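Side-chain contacts in sorbitol dehydrogenase (Gluconobacter oxydans, PDB 5ITG), which probably oxidises D-sorbitol to L-sorbose, passing the hydride to a nicotinamide cofactor held by a Rossmann-fold domain: residues L305-I310 / L410-G415; R401-I406 / I468-I473. One frame throughout, in Å; residues are numbered along the deposited sequence.

Interaction 1. Residues L305-I310 / L410-G415; sequences LCFPGI and LEMLRG
Met412, a selenomethionine here, sends its chain across from helix 400-412 to Phe307 and Ile310, which stand one turn apart on helix 288-312. Its CG is anti to the backbone N (chi1 179°), which carries the chain out toward the other helix; bends at chi2 (-83°) and chi3 (-63°) then fold SE and CE round so that the methyl turns to the phenyl ring. Met412 CE lies 3.7 Å from Phe307 CD1 and nearly as close to CE1, approaching the ring obliquely. Nearer the root of the same chain, Met412 CG rests 3.9 Å from Ile310 CG2, and also borders CB and CD1 of that residue. A flexible unbranched chain suits this place because it can fit two unlike neighbours, a flat ring and a stiff beta-branched isoleucine. Phe307 also meets the ring of Tyr409, while Ile310 touches Thr370 and Ala374 of helix 370-374. Such apolar helix-to-helix packing is characteristic of the all-helical core in the C-terminal domain of the mannitol dehydrogenase family.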
loop_
_atom_site.group_PDB
_atom_site.type_symbol
_atom_site.label_atom_id
_atom_site.label_comp_id
_atom_site.label_asym_id
_atom_site.label_seq_id
_atom_site.Cartn_x
_atom_site.Cartn_y
_atom_site.Cartn_z
ATOM N N LEU A 305 15.750 -4.982 -9.830
ATOM C CA LEU A 305 16.819 -4.051 -9.498
ATOM C C LEU A 305 17.609 -4.544 -8.281
ATOM O O LEU A 305 18.843 -4.605 -8.297
ATOM C CB LEU A 305 16.238 -2.673 -9.166
ATOM C CG LEU A 305 17.251 -1.619 -8.697
ATOM C CD1 LEU A 305 18.116 -1.176 -9.880
ATOM C CD2 LEU A 305 16.526 -0.422 -8.109
ATOM N N CYS A 306 16.888 -4.912 -7.228
ATOM C CA CYS A 306 17.540 -5.311 -5.987
ATOM C C CYS A 306 18.232 -6.657 -5.909
ATOM O O CYS A 306 19.207 -6.782 -5.177
ATOM C CB CYS A 306 16.567 -5.149 -4.817
ATOM S SG CYS A 306 16.134 -3.406 -4.493
ATOM N N PHE A 307 17.767 -7.664 -6.645
ATOM C CA PHE A 307 18.444 -8.951 -6.580
ATOM C C PHE A 307 19.887 -8.808 -7.093
ATOM O O PHE A 307 20.836 -9.220 -6.415
ATOM C CB PHE A 307 17.683 -10.030 -7.374
ATOM C CG PHE A 307 16.360 -10.444 -6.755
ATOM C CD1 PHE A 307 16.140 -10.330 -5.383
ATOM C CD2 PHE A 307 15.359 -11.015 -7.540
ATOM C CE1 PHE A 307 14.951 -10.777 -4.802
ATOM C CE2 PHE A 307 14.157 -11.468 -6.962
ATOM C CZ PHE A 307 13.957 -11.347 -5.595
ATOM N N PRO A 308 20.081 -8.233 -8.294
ATOM C CA PRO A 308 21.473 -8.107 -8.737
ATOM C C PRO A 308 22.214 -7.000 -7.976
ATOM O O PRO A 308 23.441 -7.051 -7.825
ATOM C CB PRO A 308 21.338 -7.827 -10.238
ATOM C CG PRO A 308 20.008 -7.156 -10.353
ATOM C CD PRO A 308 19.146 -7.932 -9.393
ATOM N N GLY A 309 21.467 -6.012 -7.488
ATOM C CA GLY A 309 22.072 -4.927 -6.733
ATOM C C GLY A 309 22.737 -5.409 -5.445
ATOM O O GLY A 309 23.775 -4.880 -5.029
ATOM N N ILE A 310 22.131 -6.408 -4.808
ATOM C CA ILE A 310 22.666 -6.979 -3.576
ATOM C C ILE A 310 23.981 -7.699 -3.901
ATOM O O ILE A 310 24.939 -7.651 -3.124
ATOM C CB ILE A 310 21.660 -7.981 -2.937
ATOM C CG1 ILE A 310 20.415 -7.233 -2.453
ATOM C CG2 ILE A 310 22.323 -8.724 -1.770
ATOM C CD1 ILE A 310 19.270 -8.141 -1.996
ATOM N N LEU A 410 18.847 -16.422 -7.706
ATOM C CA LEU A 410 19.489 -17.645 -7.228
ATOM C C LEU A 410 20.900 -17.416 -6.694
ATOM O O LEU A 410 21.292 -18.010 -5.689
ATOM C CB LEU A 410 19.507 -18.703 -8.337
ATOM C CG LEU A 410 18.100 -19.213 -8.668
ATOM C CD1 LEU A 410 18.156 -20.259 -9.775
ATOM C CD2 LEU A 410 17.471 -19.787 -7.400
ATOM N N GLU A 411 21.665 -16.560 -7.360
ATOM C CA GLU A 411 23.012 -16.268 -6.894
ATOM C C GLU A 411 22.966 -15.399 -5.633
ATOM O O GLU A 411 23.786 -15.563 -4.729
ATOM C CB GLU A 411 23.818 -15.592 -8.004
ATOM C CG GLU A 411 24.216 -16.560 -9.116
ATOM C CD GLU A 411 25.095 -17.698 -8.603
ATOM O OE1 GLU A 411 26.171 -17.403 -8.041
ATOM O OE2 GLU A 411 24.715 -18.883 -8.763
HETATM N N MSE A 412 21.991 -14.492 -5.560
HETATM C CA MSE A 412 21.846 -13.616 -4.396
HETATM C C MSE A 412 21.597 -14.465 -3.148
HETATM O O MSE A 412 22.088 -14.168 -2.057
HETATM C CB MSE A 412 20.678 -12.639 -4.613
HETATM C CG MSE A 412 20.400 -11.684 -3.452
HETATM SE SE MSE A 412 19.311 -12.447 -2.018
HETATM C CE MSE A 412 17.661 -12.781 -3.014
ATOM N N LEU A 413 20.839 -15.540 -3.325
ATOM C CA LEU A 413 20.507 -16.441 -2.223
ATOM C C LEU A 413 21.730 -17.040 -1.516
ATOM O O LEU A 413 21.656 -17.393 -0.336
ATOM C CB LEU A 413 19.605 -17.568 -2.743
ATOM C CG LEU A 413 18.105 -17.581 -2.424
ATOM C CD1 LEU A 413 17.539 -16.183 -2.351
ATOM C CD2 LEU A 413 17.389 -18.416 -3.480
ATOM N N ARG A 414 22.849 -17.146 -2.226
ATOM C CA ARG A 414 24.060 -17.724 -1.646
ATOM C C ARG A 414 24.647 -16.913 -0.489
ATOM O O ARG A 414 25.459 -17.426 0.286
ATOM C CB ARG A 414 25.100 -17.964 -2.742
ATOM C CG ARG A 414 24.644 -19.026 -3.745
ATOM C CD ARG A 414 25.597 -19.207 -4.918
ATOM N NE ARG A 414 26.590 -20.255 -4.687
ATOM C CZ ARG A 414 27.795 -20.052 -4.169
ATOM N NH1 ARG A 414 28.173 -18.829 -3.824
ATOM N NH2 ARG A 414 28.620 -21.073 -3.990
ATOM N N GLY A 415 24.244 -15.651 -0.373
ATOM C CA GLY A 415 24.696 -14.836 0.740
ATOM C C GLY A 415 26.009 -14.077 0.704
ATOM O O GLY A 415 26.556 -13.748 1.761
#

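Interaction 2. Residues R401-I406 / I468-I473; sequences RIAFGI and IVLRKI
Leu470 of helix 461-477 inserts its side chain against helix 400-412, a helix-helix contact in the helical C-terminal part of this mannitol dehydrogenase-type fold. From CB, which points at the partner helix, the chain runs to CG, anti to the carbonyl carbon (chi1 -61°); neither of these two carbons touches the other segment. The reach is made by one branch: chi2 (178°) sets CD1 anti to CA, extending the chain toward the partner helix, whereas CD2 turns aside. Leu470 CD1 settles between Ala403 and Phe404, 3.8 Å from Ala403 CB and 4.0 Å from Phe404 CB. Alanine suits its position because a lone methyl lets the leucine come right up to the backbone; it also touches Leu463, Lys466 and Val467, a turn or two earlier on the leucine's own helix. Phe404 offers CB rather than its ring to the leucine, and the aromatic group meets Asn329 of helix 324-338 together with Val479 and Ile483 of the C-terminal tail. The methyl finally lies over the peptide linking Ala403 to Phe404, with Leu470 CD1 3.7 Å from Ala403 C and 3.5 Å from Phe404 N.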
loop_
_atom_site.group_PDB
_atom_site.type_symbol
_atom_site.label_atom_id
_atom_site.label_comp_id
_atom_site.label_asym_id
_atom_site.label_seq_id
_atom_site.Cartn_x
_atom_site.Cartn_y
_atom_site.Cartn_z
ATOM N N ARG A 401 16.730 -11.589 -20.566
ATOM C CA ARG A 401 16.601 -10.763 -19.364
ATOM C C ARG A 401 15.798 -11.447 -18.267
ATOM O O ARG A 401 16.062 -11.253 -17.078
ATOM C CB ARG A 401 15.966 -9.415 -19.712
ATOM C CG ARG A 401 16.839 -8.536 -20.609
ATOM C CD ARG A 401 16.007 -7.443 -21.263
ATOM N NE ARG A 401 14.943 -8.020 -22.083
ATOM C CZ ARG A 401 15.110 -8.487 -23.317
ATOM N NH1 ARG A 401 16.303 -8.440 -23.895
ATOM N NH2 ARG A 401 14.089 -9.025 -23.969
ATOM N N ILE A 402 14.814 -12.243 -18.667
ATOM C CA ILE A 402 13.995 -12.970 -17.712
ATOM C C ILE A 402 14.890 -13.980 -16.988
ATOM O O ILE A 402 14.808 -14.142 -15.760
ATOM C CB ILE A 402 12.822 -13.682 -18.442
ATOM C CG1 ILE A 402 11.784 -12.630 -18.857
ATOM C CG2 ILE A 402 12.179 -14.744 -17.537
ATOM C CD1 ILE A 402 10.725 -13.134 -19.807
ATOM N N ALA A 403 15.762 -14.635 -17.746
ATOM C CA ALA A 403 16.671 -15.621 -17.164
ATOM C C ALA A 403 17.688 -14.943 -16.254
ATOM O O ALA A 403 18.105 -15.509 -15.241
ATOM C CB ALA A 403 17.382 -16.395 -18.266
ATOM N N PHE A 404 18.088 -13.728 -16.620
ATOM C CA PHE A 404 19.044 -12.971 -15.820
ATOM C C PHE A 404 18.447 -12.656 -14.448
ATOM O O PHE A 404 19.128 -12.739 -13.422
ATOM C CB PHE A 404 19.421 -11.660 -16.521
ATOM C CG PHE A 404 20.250 -10.744 -15.666
ATOM C CD1 PHE A 404 21.595 -11.014 -15.436
ATOM C CD2 PHE A 404 19.662 -9.662 -15.016
ATOM C CE1 PHE A 404 22.346 -10.224 -14.563
ATOM C CE2 PHE A 404 20.399 -8.866 -14.142
ATOM C CZ PHE A 404 21.747 -9.151 -13.913
ATOM N N GLY A 405 17.172 -12.282 -14.425
ATOM C CA GLY A 405 16.542 -11.976 -13.153
ATOM C C GLY A 405 16.544 -13.195 -12.250
ATOM O O GLY A 405 16.842 -13.109 -11.052
ATOM N N ILE A 406 16.213 -14.343 -12.832
ATOM C CA ILE A 406 16.154 -15.594 -12.083
ATOM C C ILE A 406 17.539 -16.011 -11.595
ATOM O O ILE A 406 17.715 -16.384 -10.428
ATOM C CB ILE A 406 15.534 -16.715 -12.951
ATOM C CG1 ILE A 406 14.059 -16.399 -13.210
ATOM C CG2 ILE A 406 15.653 -18.065 -12.249
ATOM C CD1 ILE A 406 13.442 -17.247 -14.326
ATOM N N ILE A 468 21.060 -21.355 -16.111
ATOM C CA ILE A 468 22.272 -22.055 -15.697
ATOM C C ILE A 468 23.497 -21.360 -16.289
ATOM O O ILE A 468 24.470 -21.089 -15.584
ATOM C CB ILE A 468 22.217 -23.540 -16.155
ATOM C CG1 ILE A 468 21.142 -24.279 -15.347
ATOM C CG2 ILE A 468 23.588 -24.194 -16.006
ATOM C CD1 ILE A 468 20.925 -25.711 -15.768
ATOM N N VAL A 469 23.436 -21.062 -17.584
ATOM C CA VAL A 469 24.523 -20.378 -18.276
ATOM C C VAL A 469 24.862 -19.044 -17.605
ATOM O O VAL A 469 26.040 -18.718 -17.416
ATOM C CB VAL A 469 24.157 -20.131 -19.766
ATOM C CG1 VAL A 469 25.103 -19.101 -20.392
ATOM C CG2 VAL A 469 24.243 -21.441 -20.539
ATOM N N LEU A 470 23.835 -18.284 -17.228
ATOM C CA LEU A 470 24.036 -16.981 -16.594
ATOM C C LEU A 470 24.543 -17.077 -15.158
ATOM O O LEU A 470 25.357 -16.254 -14.733
ATOM C CB LEU A 470 22.736 -16.158 -16.641
ATOM C CG LEU A 470 22.238 -15.870 -18.064
ATOM C CD1 LEU A 470 20.929 -15.101 -18.026
ATOM C CD2 LEU A 470 23.299 -15.084 -18.828
ATOM N N ARG A 471 24.065 -18.071 -14.410
ATOM C CA ARG A 471 24.518 -18.252 -13.033
ATOM C C ARG A 471 26.017 -18.514 -13.078
ATOM O O ARG A 471 26.770 -18.026 -12.237
ATOM C CB ARG A 471 23.830 -19.447 -12.362
ATOM C CG ARG A 471 22.366 -19.237 -11.989
ATOM C CD ARG A 471 21.874 -20.367 -11.081
ATOM N NE ARG A 471 22.569 -20.359 -9.798
ATOM C CZ ARG A 471 22.395 -21.256 -8.828
ATOM N NH1 ARG A 471 21.542 -22.261 -8.983
ATOM N NH2 ARG A 471 23.078 -21.142 -7.695
ATOM N N LYS A 472 26.438 -19.292 -14.067
ATOM C CA LYS A 472 27.849 -19.623 -14.223
ATOM C C LYS A 472 28.675 -18.368 -14.472
ATOM O O LYS A 472 29.731 -18.181 -13.868
ATOM C CB LYS A 472 28.028 -20.623 -15.368
ATOM C CG LYS A 472 27.694 -22.059 -14.979
ATOM C CD LYS A 472 27.634 -22.963 -16.200
ATOM C CE LYS A 472 27.804 -24.433 -15.832
ATOM N NZ LYS A 472 26.783 -24.928 -14.868
ATOM N N ILE A 473 28.185 -17.502 -15.350
ATOM C CA ILE A 473 28.881 -16.260 -15.659
ATOM C C ILE A 473 28.919 -15.353 -14.429
ATOM O O ILE A 473 29.956 -14.774 -14.109
ATOM C CB ILE A 473 28.190 -15.518 -16.815
ATOM C CG1 ILE A 473 28.307 -16.348 -18.097
ATOM C CG2 ILE A 473 28.806 -14.127 -16.988
ATOM C CD1 ILE A 473 27.562 -15.775 -19.281
#

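Overall arrangement
Following the chain from the N terminus, helix 288-312 carries the first partner of interaction 1. The chain then runs through largely helical structure to helix 400-412, whose beginning supplies the first half of interaction 2 and whose end closes the 99-residue loop of interaction 1. From Ile406, 61 residues, mostly not helical, lead to the second segment of interaction 2, on helix 461-477, where that contact closes. The segments therefore alternate, and the two loops cross rather than nest. Helix 400-412 is common to both, tying helix 288-312 to helix 461-477. With centres about 12 Å apart, the contacts are joined by the Glu411–Arg471 salt bridge and by Pro308 packing on Phe404.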